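Hypothetical protein (Streptococcus pneumoniae, PDB 2HIY) is of unknown function and belongs to the conserved bacterial DUF1697 family, with no activity yet assigned to it. Local coordinates at residues 114-117 with 118-121; 156-160 with 161-165. All blocks are in the same frame, centred on the assembly; numbering follows the deposited sequence. Where two conformers were deposited one is given.

Contact 1 (114-117 with 118-121); sequences VDQV and IATV
Gln116 and Thr120 meet on one side of the helix with their side chains at a slant to each other: the amide OE1 of Gln116 comes to 3.2 Å from Thr120 OG1. The glutamine gets there by leaving the backbone with CG anti to N (chi1 -180°) and then bending at chi2 (60°), which turns the amide forward along the helix toward Thr120. Thr120 OG1 also sits 3.1 Å from the backbone oxygen Gln116 O, so the hydroxyl stands near two oxygens of the same residue. Both belong to helix 114-122, held here by regular i to i+4 bonds, the shortest being Val121 N to Val117 O at 2.8 Å. Turning round the helix, Val114 CG1 touches the far end of the Ile118 chain, CD1, at 3.8 Å. That chain runs back toward the preceding turn, and its CG1 lies 3.3 Å from Val114 O. Val117 and Val121 form the buried side, where CG1 of Val117 faces CG2 of Val121 at 4.2 Å; beyond them lie Ile138 on strand 137-142 and Phe162. Farther round, Ile118 packs on Phe133 of strand 129-133.

Contact 2 (156-160 with 161-165); sequences YLLKV and PFYRH
Val160 lays its CG2 squarely over the ring of Phe162 where the chain reverses in a type I beta turn, Val160 to Tyr163, on the way from helix 152-156 to strand 166-170. This is the tight part: the methyl makes a CH-pi contact 3.5 Å from the ring centroid, only 7° off the normal. Phe162 holds its CG between the backbone N and the carbonyl carbon (chi1 70°), a torsion that swings the ring back beneath the valine. In one of its two modelled conformers Leu157 also brings CD2 obliquely to Phe162 CZ, at 3.9 Å. The turn itself is closed by a weak bond, Tyr163 N to Val160 O at 3.3 Å. Val160 O also accepts from Asn33 ND2 of the second subunit, and Tyr163 packs on the same Asn33, which places the turn at a subunit interface; Lys159, just before it, adds salt bridges to Glu26 and Glu30 of that subunit.

The other side is looser and more polar. Tyr163 runs alongside Leu158, whose CD2 lies over one ring face but off centre, 22° from the normal, and the phenol OH hydrogen-bonds to O1 of a glycerol probably picked up from the crystallisation liquor. The exception on this side is a close approach near the backbone, where Tyr163 CD1 comes in obliquely to 3.2 Å from Leu157 O.

Contact 1 comes first along the chain, within helix 114-122; contact 2 follows in the loop between helix 152-156 and strand 166-170, with their centres about 11 Å apart. They pack directly on each other: Val121 CG2 meets Phe162 CZ at 3.6 Å, and Thr120 CG2 meets Val160 CG1 at 3.8 Å. Strands 129-133 and 137-142 lie between them in sequence and belong to the same four-stranded antiparallel sheet as 166-170; the helix packs on the first two. The loop thus packs on side chains of the helix through Phe162 and Val160, while its Lys159 and backbone oxygens reach the second subunit, linking this half of the fold to the assembly.

Contact 1 (114-117 with 118-121)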
# COMPACT_ATOMS: atom_id res chain seq x y z
N VAL D 114 -5.38 10.20 33.39
CA VAL D 114 -6.38 10.92 32.63
C VAL D 114 -6.20 12.44 32.68
O VAL D 114 -6.41 13.13 31.70
CB VAL D 114 -7.80 10.51 33.05
CG1 VAL D 114 -8.88 11.39 32.42
CG2 VAL D 114 -8.03 9.03 32.71
N ASP D 115 -5.78 12.95 33.83
CA ASP D 115 -5.56 14.37 33.92
C ASP D 115 -4.47 14.88 32.97
O ASP D 115 -4.57 15.97 32.43
CB ASP D 115 -5.27 14.80 35.36
CG ASP D 115 -6.54 14.86 36.22
OD1 ASP D 115 -7.67 14.67 35.72
OD2 ASP D 115 -6.37 15.17 37.42
N GLN D 116 -3.41 14.07 32.78
CA GLN D 116 -2.41 14.44 31.80
C GLN D 116 -2.96 14.40 30.37
O GLN D 116 -2.66 15.29 29.56
CB GLN D 116 -1.17 13.55 31.92
CG GLN D 116 -0.07 13.90 30.90
CD GLN D 116 0.46 15.33 31.02
OE1 GLN D 116 0.04 16.28 30.29
NE2 GLN D 116 1.41 15.50 31.92
N VAL D 117 -3.78 13.39 30.08
CA VAL D 117 -4.42 13.34 28.76
C VAL D 117 -5.29 14.56 28.50
O VAL D 117 -5.19 15.20 27.45
CB VAL D 117 -5.27 12.06 28.62
CG1 VAL D 117 -6.07 12.06 27.31
CG2 VAL D 117 -4.38 10.82 28.69
N ILE D 118 -6.06 14.95 29.52
CA ILE D 118 -6.92 16.13 29.36
C ILE D 118 -6.06 17.37 29.10
O ILE D 118 -6.34 18.18 28.23
CB ILE D 118 -7.78 16.31 30.63
CG1 ILE D 118 -8.82 15.18 30.72
CG2 ILE D 118 -8.47 17.65 30.62
CD1 ILE D 118 -9.60 15.15 32.07
N ALA D 119 -4.97 17.52 29.87
CA ALA D 119 -4.15 18.73 29.69
C ALA D 119 -3.54 18.76 28.30
O ALA D 119 -3.53 19.79 27.63
CB ALA D 119 -3.04 18.80 30.77
N THR D 120 -3.05 17.62 27.84
CA THR D 120 -2.46 17.54 26.50
C THR D 120 -3.51 17.84 25.43
O THR D 120 -3.27 18.66 24.55
CB THR D 120 -1.85 16.17 26.30
OG1 THR D 120 -0.77 16.02 27.23
CG2 THR D 120 -1.30 16.02 24.86
N VAL D 121 -4.68 17.20 25.54
CA VAL D 121 -5.71 17.44 24.53
C VAL D 121 -6.15 18.91 24.53
O VAL D 121 -6.31 19.51 23.48
CB VAL D 121 -6.88 16.50 24.70
CG1 VAL D 121 -8.00 16.88 23.77
CG2 VAL D 121 -6.45 15.06 24.39

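Contact 2 (156-160 with 161-165)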
# COMPACT_ATOMS: atom_id res chain seq x y z
N TYR D 156 -2.38 15.98 14.94
CA TYR D 156 -1.59 15.93 16.16
C TYR D 156 -1.65 14.68 16.97
O TYR D 156 -0.79 14.51 17.82
CB TYR D 156 -1.89 17.11 17.10
CG TYR D 156 -1.85 18.47 16.46
CD1 TYR D 156 -0.78 18.86 15.66
CD2 TYR D 156 -2.90 19.36 16.63
CE1 TYR D 156 -0.75 20.13 15.05
CE2 TYR D 156 -2.88 20.62 16.04
CZ TYR D 156 -1.81 20.98 15.24
OH TYR D 156 -1.78 22.23 14.64
N LEU D 157 -2.60 13.78 16.75
CA LEU D 157 -2.70 12.64 17.67
C LEU D 157 -1.52 11.67 17.64
O LEU D 157 -1.24 10.98 18.63
CB LEU D 157 -4.02 11.90 17.55
CG LEU D 157 -5.19 12.55 18.29
CD1 LEU D 157 -6.41 11.67 18.13
CD2 LEU D 157 -4.88 12.84 19.78
N LEU D 158 -0.83 11.57 16.50
CA LEU D 158 0.39 10.74 16.48
C LEU D 158 1.55 11.37 17.23
O LEU D 158 2.55 10.71 17.51
CB LEU D 158 0.83 10.42 15.07
CG LEU D 158 -0.00 9.39 14.33
CD1 LEU D 158 0.48 9.36 12.88
CD2 LEU D 158 0.07 7.99 14.93
N LYS D 159 1.44 12.66 17.53
CA LYS D 159 2.47 13.37 18.27
C LYS D 159 2.36 13.25 19.79
O LYS D 159 3.29 13.67 20.50
CB LYS D 159 2.47 14.85 17.88
CG LYS D 159 2.72 15.09 16.39
CD LYS D 159 2.61 16.58 16.08
CE LYS D 159 2.63 16.89 14.58
NZ LYS D 159 3.96 16.64 13.96
N VAL D 160 1.25 12.72 20.32
CA VAL D 160 1.03 12.77 21.78
C VAL D 160 1.59 11.52 22.47
O VAL D 160 1.54 10.42 21.92
CB VAL D 160 -0.48 12.95 22.14
CG1 VAL D 160 -1.05 14.28 21.54
CG2 VAL D 160 -1.31 11.73 21.77
N PRO D 161 2.13 11.68 23.68
CA PRO D 161 2.65 10.55 24.42
C PRO D 161 1.59 9.51 24.79
O PRO D 161 1.94 8.36 24.96
CB PRO D 161 3.27 11.21 25.68
CG PRO D 161 3.52 12.60 25.29
CD PRO D 161 2.43 12.97 24.34
N PHE D 162 0.32 9.90 24.85
CA PHE D 162 -0.70 8.98 25.29
C PHE D 162 -1.25 8.08 24.19
O PHE D 162 -2.09 7.23 24.46
CB PHE D 162 -1.83 9.74 26.05
CG PHE D 162 -2.72 10.62 25.17
CD1 PHE D 162 -3.70 10.07 24.36
CD2 PHE D 162 -2.61 12.03 25.22
CE1 PHE D 162 -4.51 10.88 23.56
CE2 PHE D 162 -3.42 12.83 24.44
CZ PHE D 162 -4.39 12.27 23.62
N TYR D 163 -0.80 8.27 22.95
CA TYR D 163 -1.42 7.58 21.86
C TYR D 163 -1.53 6.06 21.99
O TYR D 163 -2.59 5.49 21.68
CB TYR D 163 -0.66 7.92 20.57
CG TYR D 163 -1.31 7.37 19.33
CD1 TYR D 163 -2.42 8.01 18.80
CD2 TYR D 163 -0.85 6.20 18.72
CE1 TYR D 163 -3.06 7.51 17.67
CE2 TYR D 163 -1.48 5.70 17.55
CZ TYR D 163 -2.59 6.39 17.06
OH TYR D 163 -3.24 5.93 15.92
N ARG D 164 -0.45 5.42 22.44
CA ARG D 164 -0.47 3.95 22.55
C ARG D 164 -1.18 3.50 23.82
O ARG D 164 -1.23 2.29 24.11
CB ARG D 164 0.96 3.41 22.51
CG ARG D 164 1.60 3.56 21.11
CD ARG D 164 3.10 3.16 21.09
NE ARG D 164 3.40 1.97 21.88
CZ ARG D 164 3.35 0.73 21.43
NH1 ARG D 164 3.03 0.49 20.15
NH2 ARG D 164 3.62 -0.28 22.25
N HIS D 165 -1.73 4.45 24.58
CA HIS D 165 -2.40 4.17 25.86
C HIS D 165 -3.84 4.60 25.83
O HIS D 165 -4.45 4.84 26.89
CB HIS D 165 -1.62 4.81 27.00
CG HIS D 165 -0.24 4.26 27.09
ND1 HIS D 165 0.84 4.85 26.47
CD2 HIS D 165 0.19 3.11 27.63
CE1 HIS D 165 1.91 4.08 26.67
NE2 HIS D 165 1.54 3.03 27.38